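Local coordinates for Ketoacyl_synth_N domain-containing protein (Photorhabdus luminescens subsp. laumondii, PDB 6SMO), which probably belongs to the beta-ketoacyl synthases, and is found in complex with a PKS_KS domain-containing chain, its residues lining a pocket that holds a pentaoxo-dodecanal, at residues C[260-265]-C[287-292]; C[275-280]-C[292-297]; C[76-81]-C[144-149]. All coordinates share one frame; numbering follows the deposited sequence.

Contact 1 of 3, residues C[260-265]-C[287-292]; sequences NTLEYT and KEITSK
Leu262 pushes its two methyl branches against the helix wall made by Ile289 and Thr290, and this one side chain carries the whole contact. Its CB points at segment 287-292, whose CB atoms at Ile289 and Thr290 leave their helix to the flank, and the leucine crosses both side chains at about a right angle. The branches divide the work. CD1 lies across the Ile289 chain, 3.6 Å from Ile289 CG1 and 3.7 Å from Ile289 CD1, and also reaches the backbone, where Ile289 O is 3.6 Å from it. CD2 comes up beside the hydroxyl end of Thr290, 3.9 Å from Thr290 OG1. With chi1 at 61°, Ile289 holds CG1 between its own backbone N and carbonyl carbon, and it is this CG1-CD1 arm that meets the leucine. The main chains draw close at this point, with Leu262 CA 6.2 Å from Thr290 CA. Leu262 lies in the helical turns of 260-265, and from there it also packs on Ala293, one turn farther along helix 286-296, and on Gln355 of strand 351-356. No hydrogen bond crosses between the segments. The Thr290 hydroxyl is bonded to Glu286 O within its own helix, so its polar end is satisfied there and not by the leucine, and the buried contact rests on apolar packing.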
# COMPACT_ATOMS: atom_id res chain seq x y z
N ASN C 260 -28.93 9.41 3.48
CA ASN C 260 -29.34 8.44 2.42
C ASN C 260 -28.40 7.22 2.45
O ASN C 260 -28.89 6.11 2.17
CB ASN C 260 -29.35 9.09 1.04
CG ASN C 260 -30.37 10.20 0.90
OD1 ASN C 260 -30.03 11.32 0.51
ND2 ASN C 260 -31.62 9.91 1.23
N THR C 261 -27.12 7.43 2.77
CA THR C 261 -26.07 6.37 2.79
C THR C 261 -26.30 5.42 3.97
O THR C 261 -25.98 4.22 3.82
CB THR C 261 -24.66 6.98 2.85
OG1 THR C 261 -24.59 8.07 1.93
CG2 THR C 261 -23.57 5.98 2.53
N LEU C 262 -26.83 5.91 5.09
CA LEU C 262 -27.08 5.12 6.33
C LEU C 262 -28.15 4.05 6.07
O LEU C 262 -28.16 3.04 6.81
CB LEU C 262 -27.51 6.06 7.46
CG LEU C 262 -26.41 6.95 8.03
CD1 LEU C 262 -27.00 8.07 8.88
CD2 LEU C 262 -25.42 6.14 8.86
N GLU C 263 -29.03 4.25 5.08
CA GLU C 263 -30.11 3.31 4.70
C GLU C 263 -29.52 2.02 4.10
O GLU C 263 -30.21 0.99 4.16
CB GLU C 263 -31.10 3.96 3.72
CG GLU C 263 -31.95 5.04 4.36
CD GLU C 263 -33.12 5.51 3.51
OE1 GLU C 263 -33.17 5.16 2.31
OE2 GLU C 263 -33.99 6.23 4.05
N TYR C 264 -28.31 2.09 3.55
CA TYR C 264 -27.57 0.91 3.00
C TYR C 264 -27.06 0.04 4.15
O TYR C 264 -26.94 -1.19 3.95
CB TYR C 264 -26.43 1.35 2.08
CG TYR C 264 -26.88 1.82 0.72
CD1 TYR C 264 -27.07 0.93 -0.32
CD2 TYR C 264 -27.13 3.16 0.47
CE1 TYR C 264 -27.49 1.35 -1.58
CE2 TYR C 264 -27.55 3.60 -0.78
CZ TYR C 264 -27.73 2.69 -1.81
OH TYR C 264 -28.14 3.11 -3.04
N THR C 265 -26.78 0.63 5.31
CA THR C 265 -26.40 -0.08 6.56
C THR C 265 -27.63 -0.82 7.11
O THR C 265 -27.45 -1.91 7.69
CB THR C 265 -25.81 0.86 7.62
OG1 THR C 265 -24.85 1.71 6.98
CG2 THR C 265 -25.15 0.13 8.76
N LYS C 287 -26.09 8.85 16.67
CA LYS C 287 -27.26 8.13 17.26
C LYS C 287 -28.56 8.70 16.68
O LYS C 287 -29.50 7.90 16.48
CB LYS C 287 -27.26 8.22 18.79
CG LYS C 287 -28.14 7.19 19.48
CD LYS C 287 -28.17 7.31 20.99
CE LYS C 287 -29.06 6.27 21.64
NZ LYS C 287 -29.21 6.49 23.09
N GLU C 288 -28.62 10.01 16.41
CA GLU C 288 -29.82 10.70 15.87
C GLU C 288 -30.05 10.27 14.41
O GLU C 288 -31.16 9.79 14.11
CB GLU C 288 -29.67 12.22 15.96
CG GLU C 288 -30.97 12.97 15.69
CD GLU C 288 -30.81 14.47 15.52
OE1 GLU C 288 -29.84 15.04 16.06
OE2 GLU C 288 -31.67 15.08 14.84
N ILE C 289 -29.03 10.42 13.56
CA ILE C 289 -29.14 10.24 12.07
C ILE C 289 -29.29 8.76 11.72
O ILE C 289 -30.05 8.46 10.78
CB ILE C 289 -27.97 10.91 11.32
CG1 ILE C 289 -26.60 10.32 11.71
CG2 ILE C 289 -28.01 12.42 11.51
CD1 ILE C 289 -25.45 10.81 10.85
N THR C 290 -28.61 7.86 12.45
CA THR C 290 -28.61 6.39 12.17
C THR C 290 -29.95 5.78 12.60
O THR C 290 -30.47 4.93 11.85
CB THR C 290 -27.43 5.69 12.85
OG1 THR C 290 -26.25 6.48 12.67
CG2 THR C 290 -27.18 4.30 12.29
N SER C 291 -30.48 6.20 13.76
CA SER C 291 -31.78 5.73 14.32
C SER C 291 -32.94 6.17 13.41
O SER C 291 -33.91 5.41 13.30
CB SER C 291 -31.98 6.23 15.73
OG SER C 291 -30.95 5.74 16.58
N LYS C 292 -32.82 7.35 12.80
CA LYS C 292 -33.84 7.93 11.88
C LYS C 292 -33.86 7.11 10.58
O LYS C 292 -34.96 6.91 10.03
CB LYS C 292 -33.55 9.41 11.61
CG LYS C 292 -34.75 10.23 11.15
CD LYS C 292 -34.93 10.29 9.65
CE LYS C 292 -36.11 11.14 9.23
NZ LYS C 292 -36.38 11.03 7.78

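Contact 2 of 3, residues C[275-280]-C[292-297]; sequences AVFIMD and KAFSNK
Within the two segments the shortest sound polar bond, Asn296 N to Lys292 O at 3.2 Å, belongs to the helical turn that carries Phe294; across them, Phe277 and Phe294 meet without one. What crosses between the segments is a T-shaped aromatic pair. Phe294 points its rim at the face of Phe277, the ring centroids standing 5.1 Å apart and the planes turned 82° against each other. Phe294 CZ does the touching: it comes down on one face of Phe277, off the middle and toward the rim, 3.7 Å from Phe277 CE1 and 3.8 Å from Phe277 CD1. Both CB atoms point toward the other segment, and the rings bridge backbones whose closest CA atoms, those of Phe277 and Phe294, are 10.9 Å apart. In Phe277, CG lies opposite the backbone N (chi1 -175°), which carries the ring off the strand toward the helix. Both rings are buried and have further aromatic company, Phe303 meeting Phe277 and Phe269 meeting Phe294 edge-to-face. The pair joins helix 286-296 to the first strand of a beta-alpha-beta unit, 275-278, which lies in the sheet between the parallel strands 302-304 and 351-356, while Ala266 of the short helix 263-266 packs against Phe294.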
# COMPACT_ATOMS: atom_id res chain seq x y z
N ALA C 275 -31.08 -8.52 16.60
CA ALA C 275 -29.78 -7.98 16.12
C ALA C 275 -29.26 -6.91 17.08
O ALA C 275 -30.09 -6.19 17.67
CB ALA C 275 -29.94 -7.44 14.72
N VAL C 276 -27.93 -6.81 17.21
CA VAL C 276 -27.21 -5.79 18.03
C VAL C 276 -26.39 -4.92 17.08
O VAL C 276 -25.59 -5.48 16.30
CB VAL C 276 -26.33 -6.46 19.11
CG1 VAL C 276 -25.28 -5.51 19.67
CG2 VAL C 276 -27.17 -7.06 20.23
N PHE C 277 -26.57 -3.59 17.15
CA PHE C 277 -25.87 -2.59 16.31
C PHE C 277 -24.72 -1.97 17.11
O PHE C 277 -24.99 -1.20 18.06
CB PHE C 277 -26.84 -1.52 15.82
CG PHE C 277 -26.23 -0.53 14.86
CD1 PHE C 277 -25.96 -0.88 13.55
CD2 PHE C 277 -25.91 0.76 15.28
CE1 PHE C 277 -25.39 0.03 12.67
CE2 PHE C 277 -25.34 1.67 14.40
CZ PHE C 277 -25.08 1.30 13.10
N ILE C 278 -23.48 -2.29 16.74
CA ILE C 278 -22.24 -1.64 17.27
C ILE C 278 -21.97 -0.39 16.42
O ILE C 278 -21.87 -0.53 15.19
CB ILE C 278 -21.05 -2.62 17.28
CG1 ILE C 278 -21.30 -3.80 18.24
CG2 ILE C 278 -19.75 -1.90 17.61
CD1 ILE C 278 -20.33 -4.94 18.09
N MET C 279 -21.86 0.77 17.07
CA MET C 279 -21.78 2.10 16.40
C MET C 279 -20.32 2.59 16.40
O MET C 279 -19.50 2.01 17.14
CB MET C 279 -22.68 3.13 17.09
CG MET C 279 -22.42 3.34 18.57
SD MET C 279 -23.73 4.30 19.37
CE MET C 279 -23.24 5.97 18.93
N ASP C 280 -20.03 3.59 15.57
CA ASP C 280 -18.70 4.23 15.41
C ASP C 280 -18.27 4.84 16.76
O ASP C 280 -17.18 4.50 17.23
CB ASP C 280 -18.72 5.28 14.29
CG ASP C 280 -17.38 5.94 14.02
OD1 ASP C 280 -16.37 5.22 13.95
OD2 ASP C 280 -17.36 7.18 13.86
N LYS C 292 -32.82 7.35 12.80
CA LYS C 292 -33.84 7.93 11.88
C LYS C 292 -33.86 7.11 10.58
O LYS C 292 -34.96 6.91 10.03
CB LYS C 292 -33.55 9.41 11.61
CG LYS C 292 -34.75 10.23 11.15
CD LYS C 292 -34.93 10.29 9.65
CE LYS C 292 -36.11 11.14 9.23
NZ LYS C 292 -36.38 11.03 7.78
N ALA C 293 -32.69 6.66 10.11
CA ALA C 293 -32.52 5.81 8.91
C ALA C 293 -33.16 4.44 9.15
O ALA C 293 -33.75 3.89 8.19
CB ALA C 293 -31.06 5.69 8.56
N PHE C 294 -33.05 3.91 10.37
CA PHE C 294 -33.65 2.61 10.80
C PHE C 294 -35.17 2.77 10.93
O PHE C 294 -35.90 1.81 10.60
CB PHE C 294 -33.04 2.12 12.11
CG PHE C 294 -31.59 1.70 12.05
CD1 PHE C 294 -31.07 1.09 10.92
CD2 PHE C 294 -30.75 1.90 13.13
CE1 PHE C 294 -29.74 0.70 10.87
CE2 PHE C 294 -29.42 1.50 13.08
CZ PHE C 294 -28.92 0.91 11.95
N SER C 295 -35.63 3.93 11.42
CA SER C 295 -37.07 4.28 11.58
C SER C 295 -37.77 4.26 10.22
O SER C 295 -38.93 3.80 10.16
CB SER C 295 -37.23 5.62 12.26
OG SER C 295 -38.58 5.85 12.61
N ASN C 296 -37.09 4.73 9.17
CA ASN C 296 -37.61 4.79 7.77
C ASN C 296 -37.76 3.37 7.22
O ASN C 296 -38.77 3.12 6.52
CB ASN C 296 -36.70 5.62 6.86
CG ASN C 296 -36.64 7.09 7.24
OD1 ASN C 296 -37.62 7.65 7.73
ND2 ASN C 296 -35.51 7.72 7.01
N LYS C 297 -36.81 2.48 7.52
CA LYS C 297 -36.75 1.09 6.99
C LYS C 297 -37.43 0.10 7.94
O LYS C 297 -37.37 -1.12 7.66
CB LYS C 297 -35.29 0.69 6.75
CG LYS C 297 -34.62 1.34 5.55
CD LYS C 297 -35.09 0.80 4.21
CE LYS C 297 -34.40 1.43 3.03
NZ LYS C 297 -33.03 0.91 2.84

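Contact 3 of 3, residues C[76-81]-C[144-149]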
# COMPACT_ATOMS: atom_id res chain seq x y z
N ALA C 76 -0.67 -10.55 16.61
CA ALA C 76 -2.14 -10.62 16.43
C ALA C 76 -2.50 -11.75 15.46
O ALA C 76 -3.45 -12.50 15.75
CB ALA C 76 -2.67 -9.29 15.95
N VAL C 77 -1.76 -11.86 14.35
CA VAL C 77 -1.95 -12.90 13.29
C VAL C 77 -1.64 -14.28 13.88
O VAL C 77 -2.41 -15.22 13.59
CB VAL C 77 -1.10 -12.60 12.04
CG1 VAL C 77 -0.95 -13.81 11.13
CG2 VAL C 77 -1.65 -11.42 11.26
N GLU C 78 -0.57 -14.40 14.67
CA GLU C 78 -0.11 -15.68 15.28
C GLU C 78 -1.19 -16.20 16.23
O GLU C 78 -1.47 -17.42 16.18
CB GLU C 78 1.23 -15.49 16.00
CG GLU C 78 1.79 -16.78 16.59
CD GLU C 78 1.94 -17.93 15.61
OE1 GLU C 78 2.58 -17.74 14.55
OE2 GLU C 78 1.41 -19.03 15.90
N MET C 79 -1.77 -15.33 17.06
CA MET C 79 -2.86 -15.66 18.02
C MET C 79 -4.10 -16.13 17.24
O MET C 79 -4.72 -17.12 17.68
CB MET C 79 -3.23 -14.45 18.88
CG MET C 79 -2.20 -14.12 19.94
SD MET C 79 -2.49 -12.51 20.72
CE MET C 79 -0.98 -12.35 21.69
N ALA C 80 -4.43 -15.46 16.14
CA ALA C 80 -5.61 -15.73 15.29
C ALA C 80 -5.47 -17.09 14.59
O ALA C 80 -6.47 -17.83 14.55
CB ALA C 80 -5.79 -14.61 14.29
N LEU C 81 -4.28 -17.39 14.06
CA LEU C 81 -3.98 -18.67 13.35
C LEU C 81 -3.99 -19.84 14.35
O LEU C 81 -4.38 -20.95 13.93
CB LEU C 81 -2.62 -18.57 12.65
CG LEU C 81 -2.60 -17.76 11.35
CD1 LEU C 81 -1.17 -17.52 10.89
CD2 LEU C 81 -3.41 -18.45 10.26
N LEU C 144 6.74 -13.29 4.33
CA LEU C 144 8.09 -13.90 4.47
C LEU C 144 8.05 -15.00 5.53
O LEU C 144 8.63 -16.08 5.29
CB LEU C 144 9.13 -12.83 4.83
CG LEU C 144 9.42 -11.78 3.76
CD1 LEU C 144 10.49 -10.82 4.24
CD2 LEU C 144 9.84 -12.42 2.44
N LEU C 145 7.39 -14.75 6.67
CA LEU C 145 7.35 -15.66 7.85
C LEU C 145 6.52 -16.91 7.52
O LEU C 145 7.02 -18.02 7.79
CB LEU C 145 6.77 -14.92 9.06
CG LEU C 145 7.69 -13.89 9.71
CD1 LEU C 145 6.90 -12.96 10.62
CD2 LEU C 145 8.80 -14.57 10.49
N TYR C 146 5.31 -16.73 6.97
CA TYR C 146 4.32 -17.81 6.73
C TYR C 146 4.40 -18.33 5.29
O TYR C 146 4.01 -19.49 5.06
CB TYR C 146 2.91 -17.32 7.06
CG TYR C 146 2.70 -16.97 8.52
CD1 TYR C 146 2.61 -17.95 9.48
CD2 TYR C 146 2.60 -15.64 8.93
CE1 TYR C 146 2.42 -17.64 10.82
CE2 TYR C 146 2.41 -15.31 10.26
CZ TYR C 146 2.32 -16.31 11.21
OH TYR C 146 2.14 -15.99 12.52
N GLY C 147 4.85 -17.50 4.34
CA GLY C 147 5.05 -17.88 2.93
C GLY C 147 3.80 -17.71 2.09
O GLY C 147 3.76 -18.27 0.97
N PHE C 148 2.80 -16.97 2.59
CA PHE C 148 1.49 -16.74 1.92
C PHE C 148 1.71 -15.91 0.66
O PHE C 148 2.35 -14.84 0.75
CB PHE C 148 0.50 -16.07 2.88
CG PHE C 148 0.17 -16.85 4.13
CD1 PHE C 148 0.12 -18.24 4.13
CD2 PHE C 148 -0.10 -16.19 5.32
CE1 PHE C 148 -0.19 -18.94 5.29
CE2 PHE C 148 -0.41 -16.89 6.47
CZ PHE C 148 -0.45 -18.27 6.45
N SER C 149 1.20 -16.38 -0.49
CA SER C 149 1.56 -15.92 -1.85
C SER C 149 0.36 -15.37 -2.64
O SER C 149 0.60 -14.84 -3.74
CB SER C 149 2.25 -17.02 -2.61
OG SER C 149 3.49 -17.36 -2.00
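The Tyr146 ring takes Leu81 CD1 over one face and Glu78 OE1 at its edge, in plane, while Val77 CG1 approaches obliquely. Leu81 makes a CH-pi contact: its CD1 stands 3.9 Å from the centroid of the Tyr146 ring and 25° off the normal, displaced toward the side of CE1 and CZ. Within the same segment Tyr146 CB rests on one face of the Phe148 ring. The hydroxyl supplies the polar bond, with Tyr146 OH donating to Glu78 OE1 at 2.7 Å. It meets that oxygen from above the carboxylate plane, 41° out of it. Glu78 gets there by folding back: CG starts away from the backbone N, but the bend at chi2 (55°) swings the carboxylate round to the phenol. Val77 runs alongside the ring, pointing the other way, its CG1 3.8 Å from Tyr146 CE2. Within the beta-ketoacyl synthase N-terminal family region, of the thiolase clan, this contact joins two helices. Helix 68-84 lies on strands 180-187 and 218-229 of the large sheet, Val77 and Leu81 both touching Leu182, and Tyr146 comes from the end of helix 137-146. Gly147, with positive phi, leaves the helical path, and the chain then turns Phe148 in against Leu182, Val96 and Ile98. Phe148 O accepts a hydrogen bond from Asn293 ND2 of the PKS_KS domain-containing chain.

Contacts 1 and 2 are neighbours, their centres 6 Å apart, and both hold helix 286-296: contact 1 from the helical turns of 260-265, contact 2 from strand 275-278. Their buried side chains touch, Leu262 against Ala293 and Thr290 against the Phe277 ring. Both are apolar between their segments, aliphatic in the first and aromatic in the second. Contact 3 stands alone across the centre of the chain, about 35 Å from contact 2 and 37 Å from contact 1, centre to centre. Only partly buried, it joins two helices and is the one contact with a hydrogen bond between its segments, added to its apolar packing.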